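Local atomic coordinates of G protein alpha subunit (Entamoeba histolytica, PDB entry 4FID), a protein that binds and probably hydrolyses GTP as the nucleotide-switch subunit of a heterotrimeric G protein, and probably relays signals from membrane receptors. Residues M221-E224 with F225-G228; D239-E242 with E243-K247. All coordinates share one frame; numbering follows the deposited sequence.

Contact 1 (M221-E224 with F225-G228)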
loop_
_atom_site.group_PDB
_atom_site.type_symbol
_atom_site.label_atom_id
_atom_site.label_comp_id
_atom_site.label_asym_id
_atom_site.label_seq_id
_atom_site.Cartn_x
_atom_site.Cartn_y
_atom_site.Cartn_z
HETATM N N MSE A 221 6.449 19.134 4.783
HETATM C CA MSE A 221 7.670 19.753 5.295
HETATM C C MSE A 221 7.555 21.249 5.597
HETATM O O MSE A 221 8.315 21.785 6.399
HETATM C CB MSE A 221 8.812 19.515 4.313
HETATM C CG MSE A 221 9.230 18.060 4.252
HETATM SE SE MSE A 221 9.577 17.392 6.056
HETATM C CE MSE A 221 10.870 18.758 6.620
ATOM N N THR A 222 6.621 21.932 4.950
ATOM C CA THR A 222 6.487 23.357 5.193
ATOM C C THR A 222 5.149 23.751 5.830
ATOM O O THR A 222 4.937 24.916 6.152
ATOM C CB THR A 222 6.745 24.190 3.909
ATOM O OG1 THR A 222 5.887 23.741 2.852
ATOM C CG2 THR A 222 8.199 24.069 3.473
ATOM N N ASN A 223 4.259 22.781 6.019
ATOM C CA ASN A 223 2.949 23.052 6.598
ATOM C C ASN A 223 3.071 23.592 8.020
ATOM O O ASN A 223 3.659 22.934 8.882
ATOM C CB ASN A 223 2.111 21.779 6.592
ATOM C CG ASN A 223 0.657 22.027 6.936
ATOM O OD1 ASN A 223 0.331 22.658 7.954
ATOM N ND2 ASN A 223 -0.233 21.530 6.081
ATOM N N GLU A 224 2.521 24.783 8.265
ATOM C CA GLU A 224 2.693 25.432 9.567
ATOM C C GLU A 224 1.942 24.761 10.722
ATOM O O GLU A 224 2.307 24.934 11.881
ATOM C CB GLU A 224 2.379 26.933 9.499
ATOM C CG GLU A 224 3.258 27.681 8.486
ATOM C CD GLU A 224 3.609 29.120 8.889
ATOM O OE1 GLU A 224 2.802 30.045 8.628
ATOM O OE2 GLU A 224 4.709 29.323 9.446
ATOM N N PHE A 225 0.912 23.982 10.421
ATOM C CA PHE A 225 0.208 23.251 11.481
ATOM C C PHE A 225 0.977 22.009 11.908
ATOM O O PHE A 225 0.753 21.486 12.988
ATOM C CB PHE A 225 -1.212 22.890 11.047
ATOM C CG PHE A 225 -1.937 24.032 10.397
ATOM C CD1 PHE A 225 -2.416 25.091 11.171
ATOM C CD2 PHE A 225 -2.097 24.075 9.004
ATOM C CE1 PHE A 225 -3.076 26.165 10.585
ATOM C CE2 PHE A 225 -2.754 25.153 8.397
ATOM C CZ PHE A 225 -3.247 26.203 9.193
ATOM N N LEU A 226 1.908 21.565 11.067
ATOM C CA LEU A 226 2.701 20.387 11.367
ATOM C C LEU A 226 4.093 20.707 11.888
ATOM O O LEU A 226 4.936 19.813 12.008
ATOM C CB LEU A 226 2.798 19.469 10.145
ATOM C CG LEU A 226 1.511 18.741 9.799
ATOM C CD1 LEU A 226 1.784 17.771 8.672
ATOM C CD2 LEU A 226 0.948 18.025 11.039
ATOM N N LYS A 227 4.357 21.974 12.173
ATOM C CA LYS A 227 5.571 22.310 12.916
ATOM C C LYS A 227 5.471 21.642 14.287
ATOM O O LYS A 227 4.385 21.538 14.880
ATOM C CB LYS A 227 5.753 23.822 13.087
ATOM C CG LYS A 227 5.959 24.588 11.794
ATOM C CD LYS A 227 7.037 23.952 10.923
ATOM C CE LYS A 227 7.291 24.790 9.676
ATOM N NZ LYS A 227 8.468 24.309 8.911
ATOM N N GLY A 228 6.605 21.180 14.785
ATOM C CA GLY A 228 6.623 20.515 16.062
ATOM C C GLY A 228 6.528 19.022 15.900
ATOM O O GLY A 228 7.032 18.279 16.748
#
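Asn223 bonds twice to residues two and three places on, once through its side chain and once through its main chain. Its OD1 accepts the amide of Phe225, with OD1 and Phe225 N 2.9 Å apart, the donor lying in the plane of the side-chain carbonyl. Asn223 O takes Leu226 N at 3.1 Å, this donor standing well above the carbonyl plane. The first bond depends on the rotamer: with CG anti to the backbone N (chi1 -169°), the side-chain amide is turned toward the Phe225 N-H. OD1 then also lies beside the Phe225 ring, whose plane is turned 62° from the amide, while the Phe225 side chain touches Ser180.

Lys227 turns back over the other side of the bend. A kink at chi2 (-50°) carries its methylenes past the main chain, where Lys227 CG lies 3.7 Å from Glu224 O. Lys227 NZ comes to 3.6 Å from Met221 O. The carboxylate of Glu224 does not pair with this amine, as Glu224 OE2 and Lys227 NZ are 6.3 Å apart. The buried Leu226 rests its CB against Asn223 O, and the selenomethionine Met221 packs away on Leu278 and Glu300. The whole is an Asx turn superimposed on a type I beta turn, here leading the chain from helix 209-222 toward strand 230-236 of the Ras-like domain.

Contact 2 (D239-E242 with E243-K247); sequences DLFE and EKLTK. With GDP (guanosine-5'-diphosphate), chain C.
Phe241 and Leu245 meet one turn apart on the helix that follows the guanine-recognition NKxD motif, whose aspartate, Asp239, lies in its first turn. Phe241 holds CG anti to its own amide nitrogen (chi1 177°), which sends the ring outward and somewhat toward the C-terminal end, where Leu245 lies. Leu245 answers with CD2 over one ring face, 3.8 Å from the Phe241 centroid in a CH-pi contact, while CD1 reaches Phe241 CE1 nearer the rim. Tyr197 meets the same ring with its plane roughly perpendicular, and Ala267 and Ile270 of helix 263-275 also touch it.

Asp239 faces the nucleotide, its CG set between the backbone N and the carbonyl carbon (chi1 50°). Asp239 OD1 accepts GDP N1 at 3.2 Å. Asp239 OD2 accepts GDP N2 at 3.2 Å, and a weak second bond joins N1 to OD2. This paired acceptor reads the two N-H donors that mark guanine. Leu240 CD1 lies 3.5 Å from GDP N2, a van der Waals contact of the leucine methyl with the exocyclic amino group.

Lys244 extends outward from the helix, almost at right angles to it, and its NZ forms a salt bridge with Asp198 and bonds to Ala195 O. The helical ladder includes Lys244 N to Leu240 O at 2.9 Å. Toward the helix end, Thr246 OG1 donates to Glu243 O at 2.7 Å, the carbonyl that Thr246 N also uses.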
loop_
_atom_site.group_PDB
_atom_site.type_symbol
_atom_site.label_atom_id
_atom_site.label_comp_id
_atom_site.label_asym_id
_atom_site.label_seq_id
_atom_site.Cartn_x
_atom_site.Cartn_y
_atom_site.Cartn_z
ATOM N N ASP A 239 9.194 -4.749 -1.325
ATOM C CA ASP A 239 9.126 -6.050 -2.007
ATOM C C ASP A 239 8.801 -5.906 -3.501
ATOM O O ASP A 239 9.530 -6.439 -4.361
ATOM C CB ASP A 239 8.128 -7.014 -1.309
ATOM C CG ASP A 239 6.734 -6.374 -1.042
ATOM O OD1 ASP A 239 6.640 -5.147 -0.774
ATOM O OD2 ASP A 239 5.726 -7.127 -1.079
ATOM N N LEU A 240 7.724 -5.165 -3.793
ATOM C CA LEU A 240 7.263 -4.938 -5.159
ATOM C C LEU A 240 8.316 -4.202 -5.947
ATOM O O LEU A 240 8.529 -4.475 -7.128
ATOM C CB LEU A 240 5.957 -4.148 -5.169
ATOM C CG LEU A 240 4.769 -4.927 -4.591
ATOM C CD1 LEU A 240 3.460 -4.125 -4.663
ATOM C CD2 LEU A 240 4.634 -6.282 -5.311
ATOM N N PHE A 241 8.984 -3.271 -5.282
ATOM C CA PHE A 241 10.014 -2.477 -5.926
ATOM C C PHE A 241 11.244 -3.312 -6.357
ATOM O O PHE A 241 11.720 -3.165 -7.472
ATOM C CB PHE A 241 10.394 -1.321 -5.000
ATOM C CG PHE A 241 11.497 -0.454 -5.521
ATOM C CD1 PHE A 241 11.282 0.382 -6.605
ATOM C CD2 PHE A 241 12.750 -0.458 -4.901
ATOM C CE1 PHE A 241 12.316 1.208 -7.087
ATOM C CE2 PHE A 241 13.790 0.349 -5.371
ATOM C CZ PHE A 241 13.571 1.186 -6.469
ATOM N N GLU A 242 11.739 -4.182 -5.474
ATOM C CA GLU A 242 12.864 -5.083 -5.779
ATOM C C GLU A 242 12.606 -5.790 -7.099
ATOM O O GLU A 242 13.420 -5.753 -8.017
ATOM C CB GLU A 242 12.987 -6.171 -4.696
ATOM C CG GLU A 242 14.247 -6.139 -3.832
ATOM C CD GLU A 242 14.940 -7.518 -3.699
ATOM O OE1 GLU A 242 14.284 -8.509 -3.285
ATOM O OE2 GLU A 242 16.154 -7.599 -4.009
ATOM N N GLU A 243 11.455 -6.449 -7.161
ATOM C CA GLU A 243 11.064 -7.290 -8.275
ATOM C C GLU A 243 10.863 -6.450 -9.533
ATOM O O GLU A 243 11.357 -6.791 -10.619
ATOM C CB GLU A 243 9.781 -8.051 -7.910
ATOM C CG GLU A 243 9.176 -8.869 -9.043
ATOM C CD GLU A 243 10.112 -9.967 -9.555
ATOM O OE1 GLU A 243 10.478 -10.873 -8.763
ATOM O OE2 GLU A 243 10.475 -9.928 -10.753
ATOM N N LYS A 244 10.145 -5.339 -9.381
ATOM C CA LYS A 244 9.803 -4.493 -10.516
ATOM C C LYS A 244 11.047 -3.967 -11.215
ATOM O O LYS A 244 11.059 -3.799 -12.429
ATOM C CB LYS A 244 8.938 -3.342 -10.065
ATOM C CG LYS A 244 8.492 -2.447 -11.181
ATOM C CD LYS A 244 7.276 -1.683 -10.738
ATOM C CE LYS A 244 6.619 -0.964 -11.895
ATOM N NZ LYS A 244 5.548 -0.092 -11.370
ATOM N N LEU A 245 12.087 -3.722 -10.427
ATOM C CA LEU A 245 13.356 -3.223 -10.922
ATOM C C LEU A 245 13.982 -4.138 -11.981
ATOM O O LEU A 245 14.795 -3.685 -12.806
ATOM C CB LEU A 245 14.316 -3.017 -9.745
ATOM C CG LEU A 245 14.842 -1.604 -9.491
ATOM C CD1 LEU A 245 13.827 -0.539 -9.906
ATOM C CD2 LEU A 245 15.233 -1.447 -8.027
ATOM N N THR A 246 13.600 -5.414 -11.966
ATOM C CA THR A 246 14.160 -6.383 -12.909
ATOM C C THR A 246 13.441 -6.388 -14.261
ATOM O O THR A 246 13.988 -6.858 -15.248
ATOM C CB THR A 246 14.153 -7.806 -12.324
ATOM O OG1 THR A 246 12.802 -8.296 -12.260
ATOM C CG2 THR A 246 14.755 -7.807 -10.925
ATOM N N LYS A 247 12.217 -5.871 -14.303
ATOM C CA LYS A 247 11.476 -5.731 -15.560
ATOM C C LYS A 247 11.508 -4.282 -16.100
ATOM O O LYS A 247 11.538 -4.057 -17.307
ATOM C CB LYS A 247 10.017 -6.183 -15.395
ATOM C CG LYS A 247 9.794 -7.449 -14.561
ATOM C CD LYS A 247 8.320 -7.552 -14.104
ATOM C CE LYS A 247 8.047 -8.730 -13.164
ATOM N NZ LYS A 247 6.637 -8.732 -12.653
HETATM P PB GDP C . -4.330 3.996 0.453
HETATM O O1B GDP C . -5.697 3.728 1.031
HETATM O O2B GDP C . -4.465 4.938 -0.720
HETATM O O3B GDP C . -3.500 4.640 1.536
HETATM O O3A GDP C . -3.599 2.638 -0.070
HETATM P PA GDP C . -4.074 1.126 0.306
HETATM O O1A GDP C . -3.663 0.747 1.713
HETATM O O2A GDP C . -5.573 0.955 0.131
HETATM O "O5'" GDP C . -3.317 0.203 -0.788
HETATM C "C5'" GDP C . -4.072 -0.644 -1.659
HETATM C "C4'" GDP C . -3.324 -1.934 -2.029
HETATM O "O4'" GDP C . -1.906 -1.824 -1.841
HETATM C "C3'" GDP C . -3.796 -3.141 -1.216
HETATM O "O3'" GDP C . -4.232 -4.186 -2.109
HETATM C "C2'" GDP C . -2.581 -3.564 -0.401
HETATM O "O2'" GDP C . -2.550 -4.988 -0.196
HETATM C "C1'" GDP C . -1.415 -3.024 -1.235
HETATM N N9 GDP C . -0.177 -2.791 -0.434
HETATM C C8 GDP C . 0.051 -1.836 0.495
HETATM N N7 GDP C . 1.308 -1.939 1.009
HETATM C C5 GDP C . 1.911 -2.977 0.401
HETATM C C6 GDP C . 3.233 -3.652 0.463
HETATM O O6 GDP C . 4.126 -3.254 1.234
HETATM N N1 GDP C . 3.451 -4.708 -0.327
HETATM C C2 GDP C . 2.515 -5.163 -1.185
HETATM N N2 GDP C . 2.813 -6.228 -1.963
HETATM N N3 GDP C . 1.284 -4.601 -1.303
HETATM C C4 GDP C . 0.932 -3.529 -0.551
#

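How the contacts relate
The two contacts flank strand 230-236: contact 1 forms the bend leading into it, and contact 2 the helix following it. Their centres are about 34 Å apart and they do not touch. Contact 1 is the more peripheral, its centre about 25 Å from the chain centre against about 15 Å, and has no part in the nucleotide site. Both mix buried and exposed residues, but their chemistry differs. In contact 1 a side-chain amide shapes the backbone at a turn; in contact 2 regular helical bonding carries a ligand-binding carboxylate on one side and, on another, an aromatic-aliphatic pair whose phenylalanine packs on helix 263-275.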